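PDB 3PBP: nucleoporin NUP82 from Saccharomyces cerevisiae, which serves as a structural component of the nuclear pore complex, its N-terminal domain contributing to the interaction with NUP116. Local coordinates for residues A[36-41]-A[78-83]; A[332-337]-A[342-347]. The protein carries 1 engineered substitution. All blocks are in the same frame, centred on the assembly; numbering follows the deposited sequence.

Contact 1 (A[36-41]-A[78-83]); sequences VFIQDN and DLLCLF
Val36 and Ile38 meet Leu80 and Leu82 in a purely apolar, buried contact between two neighbouring four-stranded antiparallel sheets in the N-terminal part of the domain. Both strands occupy the second position of their own sheets: 34-39 lies between 24-29 and 42-47, and 79-83 lies between 70-73 and 87-92. They run nearly the same way, 30° apart, but their axes come no closer than 10.6 Å, too far for backbone pairing, and no hydrogen bond passes between them. Side chains bridge the gap.

Leu80 is the shared partner. One of its two methyls, CD1, does all the close touching: it meets Ile38 CD1 at 3.6 Å and Val36 CG1 at 4.1 Å, tip to tip in both cases. On the other strand the reach differs. Ile38 has its longer branch, CG1, anti to its own carbonyl carbon (chi1 -62°), and the chain then runs on extended (chi2 -174°), which carries the CD1 methyl out to the leucine. Val36 offers CG1, a methyl attached directly to CB, and stands further off. The same Ile38 CD1 methyl also lies 4.4 Å from Leu82 CD2, so it touches both residues of strand 79-83 that point toward strand 34-39.

The alternation of the strands sorts the rest: Phe37 turns away from this interface, while Cys81, between the two leucines, packs against Ile72, Ile88 and strand 127-132. Trp95 lies against Val36; Leu82 packs on Val71 and Leu80 on Ser73, both in the adjacent strand 70-73. Consecutive four-stranded antiparallel sheets in the order 1-2-3-4, meeting through apolar side chains, are the blades of the beta-propeller formed by this N-terminal domain, and the contact is a seam between its first two modelled blades.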
# COMPACT_ATOMS: atom_id res chain seq x y z
N VAL A 36 12.48 -15.19 -19.88
CA VAL A 36 13.56 -15.29 -18.89
C VAL A 36 13.24 -16.53 -18.07
O VAL A 36 12.11 -16.71 -17.59
CB VAL A 36 13.67 -14.04 -17.97
CG1 VAL A 36 14.76 -14.25 -16.91
CG2 VAL A 36 14.06 -12.83 -18.79
N PHE A 37 14.24 -17.38 -17.89
CA PHE A 37 14.09 -18.65 -17.18
C PHE A 37 15.19 -18.84 -16.15
O PHE A 37 16.37 -18.81 -16.49
CB PHE A 37 14.15 -19.76 -18.23
CG PHE A 37 13.84 -21.13 -17.71
CD1 PHE A 37 12.55 -21.46 -17.31
CD2 PHE A 37 14.82 -22.11 -17.67
CE1 PHE A 37 12.25 -22.76 -16.89
CE2 PHE A 37 14.52 -23.40 -17.26
CZ PHE A 37 13.23 -23.73 -16.87
N ILE A 38 14.82 -19.02 -14.88
CA ILE A 38 15.81 -19.22 -13.82
C ILE A 38 15.80 -20.67 -13.31
O ILE A 38 14.75 -21.22 -12.97
CB ILE A 38 15.59 -18.27 -12.63
CG1 ILE A 38 15.75 -16.82 -13.09
CG2 ILE A 38 16.61 -18.57 -11.53
CD1 ILE A 38 15.71 -15.83 -11.97
N GLN A 39 16.99 -21.28 -13.27
CA GLN A 39 17.13 -22.67 -12.84
C GLN A 39 18.59 -22.98 -12.50
O GLN A 39 19.51 -22.69 -13.29
CB GLN A 39 16.61 -23.56 -13.96
CG GLN A 39 17.09 -24.98 -13.96
CD GLN A 39 16.51 -25.74 -15.14
OE1 GLN A 39 15.30 -26.03 -15.18
NE2 GLN A 39 17.35 -26.04 -16.13
N ASP A 40 18.81 -23.56 -11.32
CA ASP A 40 20.15 -23.90 -10.84
C ASP A 40 21.05 -22.68 -10.73
O ASP A 40 22.23 -22.74 -11.04
CB ASP A 40 20.84 -24.91 -11.76
CG ASP A 40 20.16 -26.27 -11.75
OD1 ASP A 40 19.64 -26.65 -10.66
OD2 ASP A 40 20.15 -26.95 -12.81
N ASN A 41 20.48 -21.57 -10.28
CA ASN A 41 21.23 -20.34 -10.13
C ASN A 41 21.81 -19.83 -11.45
O ASN A 41 22.87 -19.22 -11.47
CB ASN A 41 22.35 -20.50 -9.11
CG ASN A 41 21.82 -20.86 -7.74
OD1 ASN A 41 20.99 -20.15 -7.16
ND2 ASN A 41 22.30 -21.97 -7.20
N ASP A 78 13.97 -5.99 -17.92
CA ASP A 78 15.40 -5.75 -17.89
C ASP A 78 16.05 -6.08 -16.55
O ASP A 78 17.26 -6.30 -16.46
CB ASP A 78 15.67 -4.30 -18.28
CG ASP A 78 15.12 -3.96 -19.66
OD1 ASP A 78 15.14 -4.83 -20.56
OD2 ASP A 78 14.67 -2.80 -19.85
N LEU A 79 15.23 -6.13 -15.51
CA LEU A 79 15.75 -6.42 -14.19
C LEU A 79 14.99 -7.52 -13.43
O LEU A 79 13.77 -7.70 -13.58
CB LEU A 79 15.75 -5.16 -13.33
CG LEU A 79 16.56 -3.97 -13.79
CD1 LEU A 79 16.53 -2.91 -12.67
CD2 LEU A 79 17.97 -4.41 -14.10
N LEU A 80 15.74 -8.24 -12.60
CA LEU A 80 15.21 -9.28 -11.74
C LEU A 80 15.55 -8.87 -10.30
O LEU A 80 16.59 -8.25 -10.04
CB LEU A 80 15.85 -10.63 -12.04
CG LEU A 80 15.44 -11.28 -13.36
CD1 LEU A 80 16.21 -12.59 -13.48
CD2 LEU A 80 13.93 -11.53 -13.41
N CYS A 81 14.65 -9.19 -9.38
CA CYS A 81 14.87 -8.88 -7.99
C CYS A 81 14.67 -10.17 -7.21
O CYS A 81 13.56 -10.72 -7.19
CB CYS A 81 13.89 -7.82 -7.51
SG CYS A 81 14.21 -7.30 -5.82
N LEU A 82 15.74 -10.66 -6.60
CA LEU A 82 15.69 -11.89 -5.82
C LEU A 82 15.86 -11.50 -4.35
O LEU A 82 16.80 -10.78 -3.99
CB LEU A 82 16.80 -12.85 -6.27
CG LEU A 82 16.89 -13.01 -7.80
CD1 LEU A 82 17.74 -11.89 -8.35
CD2 LEU A 82 17.48 -14.35 -8.19
N PHE A 83 14.93 -11.97 -3.51
CA PHE A 83 14.98 -11.61 -2.10
C PHE A 83 14.34 -12.62 -1.16
O PHE A 83 13.56 -13.48 -1.56
CB PHE A 83 14.29 -10.26 -1.88
CG PHE A 83 12.80 -10.29 -2.15
CD1 PHE A 83 12.31 -10.19 -3.45
CD2 PHE A 83 11.90 -10.45 -1.11
CE1 PHE A 83 10.93 -10.24 -3.71
CE2 PHE A 83 10.51 -10.51 -1.35
CZ PHE A 83 10.03 -10.41 -2.66

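Contact 2 (A[332-337]-A[342-347]); sequences EMSMSW and YVYNNS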
# COMPACT_ATOMS: atom_id res chain seq x y z
N GLU A 332 -12.03 11.64 -7.15
CA GLU A 332 -10.65 11.93 -7.50
C GLU A 332 -9.89 12.35 -6.23
O GLU A 332 -10.28 13.29 -5.52
CB GLU A 332 -10.61 13.06 -8.53
CG GLU A 332 -9.24 13.32 -9.12
CD GLU A 332 -8.67 12.11 -9.83
OE1 GLU A 332 -9.36 11.55 -10.71
OE2 GLU A 332 -7.52 11.72 -9.52
N MSE A 333 -8.81 11.64 -5.93
CA MSE A 333 -8.02 11.97 -4.75
C MSE A 333 -7.16 13.19 -5.04
O MSE A 333 -6.91 13.54 -6.19
CB MSE A 333 -7.07 10.84 -4.38
CG MSE A 333 -7.69 9.51 -4.01
SE MSE A 333 -6.25 8.15 -3.89
CE MSE A 333 -5.42 8.75 -2.23
N SER A 334 -6.70 13.82 -3.96
CA SER A 334 -5.81 14.95 -4.07
C SER A 334 -4.53 14.45 -3.42
O SER A 334 -4.57 13.59 -2.53
CB SER A 334 -6.32 16.15 -3.30
OG SER A 334 -6.21 15.94 -1.90
N MSE A 335 -3.41 14.95 -3.89
CA MSE A 335 -2.14 14.55 -3.31
C MSE A 335 -2.01 15.14 -1.91
O MSE A 335 -2.55 16.20 -1.62
CB MSE A 335 -1.02 15.03 -4.22
CG MSE A 335 -0.92 14.20 -5.46
SE MSE A 335 0.29 14.90 -6.79
CE MSE A 335 1.91 14.89 -5.81
N SER A 336 -1.30 14.43 -1.03
CA SER A 336 -1.12 14.88 0.33
C SER A 336 0.23 14.43 0.88
O SER A 336 0.65 13.30 0.67
CB SER A 336 -2.25 14.34 1.21
OG SER A 336 -2.14 14.81 2.54
N TRP A 337 0.91 15.33 1.57
CA TRP A 337 2.22 15.02 2.12
C TRP A 337 2.30 15.12 3.63
O TRP A 337 2.87 14.22 4.25
CB TRP A 337 3.26 15.95 1.50
CG TRP A 337 3.52 15.76 0.03
CD1 TRP A 337 4.58 15.10 -0.53
CD2 TRP A 337 2.81 16.37 -1.06
NE1 TRP A 337 4.58 15.27 -1.90
CE2 TRP A 337 3.50 16.05 -2.24
CE3 TRP A 337 1.66 17.16 -1.14
CZ2 TRP A 337 3.08 16.50 -3.50
CZ3 TRP A 337 1.24 17.60 -2.40
CH2 TRP A 337 1.95 17.27 -3.55
N TYR A 342 -5.32 11.95 6.70
CA TYR A 342 -6.01 12.65 5.65
C TYR A 342 -6.92 11.66 4.95
O TYR A 342 -6.52 10.56 4.58
CB TYR A 342 -5.03 13.22 4.64
CG TYR A 342 -5.67 14.08 3.58
CD1 TYR A 342 -6.33 15.26 3.91
CD2 TYR A 342 -5.54 13.76 2.24
CE1 TYR A 342 -6.85 16.10 2.93
CE2 TYR A 342 -6.05 14.59 1.24
CZ TYR A 342 -6.70 15.76 1.60
OH TYR A 342 -7.16 16.60 0.61
N VAL A 343 -8.17 12.06 4.81
CA VAL A 343 -9.15 11.27 4.12
C VAL A 343 -9.71 12.38 3.25
O VAL A 343 -9.57 13.55 3.60
CB VAL A 343 -10.25 10.77 5.06
CG1 VAL A 343 -11.44 10.32 4.24
CG2 VAL A 343 -9.74 9.62 5.90
N TYR A 344 -10.30 12.03 2.12
CA TYR A 344 -10.86 13.04 1.24
C TYR A 344 -10.94 12.40 -0.11
O TYR A 344 -9.94 12.15 -0.76
CB TYR A 344 -10.03 14.32 1.15
CG TYR A 344 -10.63 15.29 0.16
CD1 TYR A 344 -11.89 15.87 0.39
CD2 TYR A 344 -10.02 15.53 -1.07
CE1 TYR A 344 -12.53 16.64 -0.60
CE2 TYR A 344 -10.64 16.30 -2.06
CZ TYR A 344 -11.90 16.85 -1.82
OH TYR A 344 -12.54 17.55 -2.83
N ASN A 345 -12.15 12.13 -0.52
CA ASN A 345 -12.37 11.47 -1.77
C ASN A 345 -11.67 10.12 -1.78
O ASN A 345 -11.40 9.55 -2.84
CB ASN A 345 -11.92 12.38 -2.91
CG ASN A 345 -12.84 13.57 -3.08
OD1 ASN A 345 -13.78 13.76 -2.30
ND2 ASN A 345 -12.59 14.38 -4.10
N ASN A 346 -11.37 9.62 -0.58
CA ASN A 346 -10.78 8.29 -0.43
C ASN A 346 -12.00 7.39 -0.45
O ASN A 346 -12.40 6.83 0.57
CB ASN A 346 -10.03 8.15 0.91
CG ASN A 346 -8.68 8.87 0.92
OD1 ASN A 346 -7.82 8.54 1.71
ND2 ASN A 346 -8.49 9.84 0.04
N SER A 347 -12.60 7.28 -1.63
CA SER A 347 -13.83 6.52 -1.80
C SER A 347 -13.81 5.42 -2.84
O SER A 347 -13.45 5.64 -3.98
CB SER A 347 -14.97 7.49 -2.14
OG SER A 347 -16.08 6.80 -2.68
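Ser334 bonds to Tyr342 and Asn345 to Glu332, linking two irregular parts of one loop, 332-337 and 342-347, with no strand pairing: one bond joins two hydroxyls, the other runs from a side-chain amide to a backbone carbonyl. In the first, Ser334 OG and Tyr342 OH lie 2.8 Å apart, and either may be the donor. The serine oxygen sits at the edge of the tyrosine ring, close to its plane. In the second, Asn345 ND2 donates to the backbone Glu332 O over 2.9 Å in a fairly straight bond (161°); the acceptor lies in the plane of the asparagine amide, whereas the nitrogen is tilted 27° from the carbonyl plane.

Tyr342 has its ring anti to the backbone N (chi1 -174°), reaching across so that Ser336 CB packs 3.5 Å from Tyr342 CD2 while the hydroxyl reaches Ser334. Met333, a selenomethionine, crosses Asn346 at about a right angle, with Met333 CE 4.0 Å from Asn346 ND2. Asn346 ND2 bonds to Gln282 OE1, and only weakly to Tyr344 O. Asn346 also centres an inverse gamma turn, just where the chain enters strand 347-355.

Arg101 of the NUP116 chain also packs against Val343 and Asn346. Helix 243-262 backs Tyr342 through Val245 and Asn248, and Met233 of helix 220-235 packs against Glu332 and Asn345, placing the loop between strands 323-329 and 347-355 beside both helices.

In the fold
From the N terminus, contact 1 comes first: strand 34-39 opens it, the chain finishes its first four-stranded sheet, and strand 79-83 of the second sheet closes a loop of 36 residues. The chain then builds further sheets and the helices 220-235 and 243-262 before contact 2 closes a turn of four residues within the longer connection from strand 323-329 to strand 347-355. The two are in series, neither nesting nor crossing. Contacts 1 and 2 lie on opposite sides of the chain's centre, with their centres 37 Å apart and their nearest atoms about 24 Å apart. Contact 1 joins sheet to sheet; contact 2 shapes a loop by the helices and NUP116.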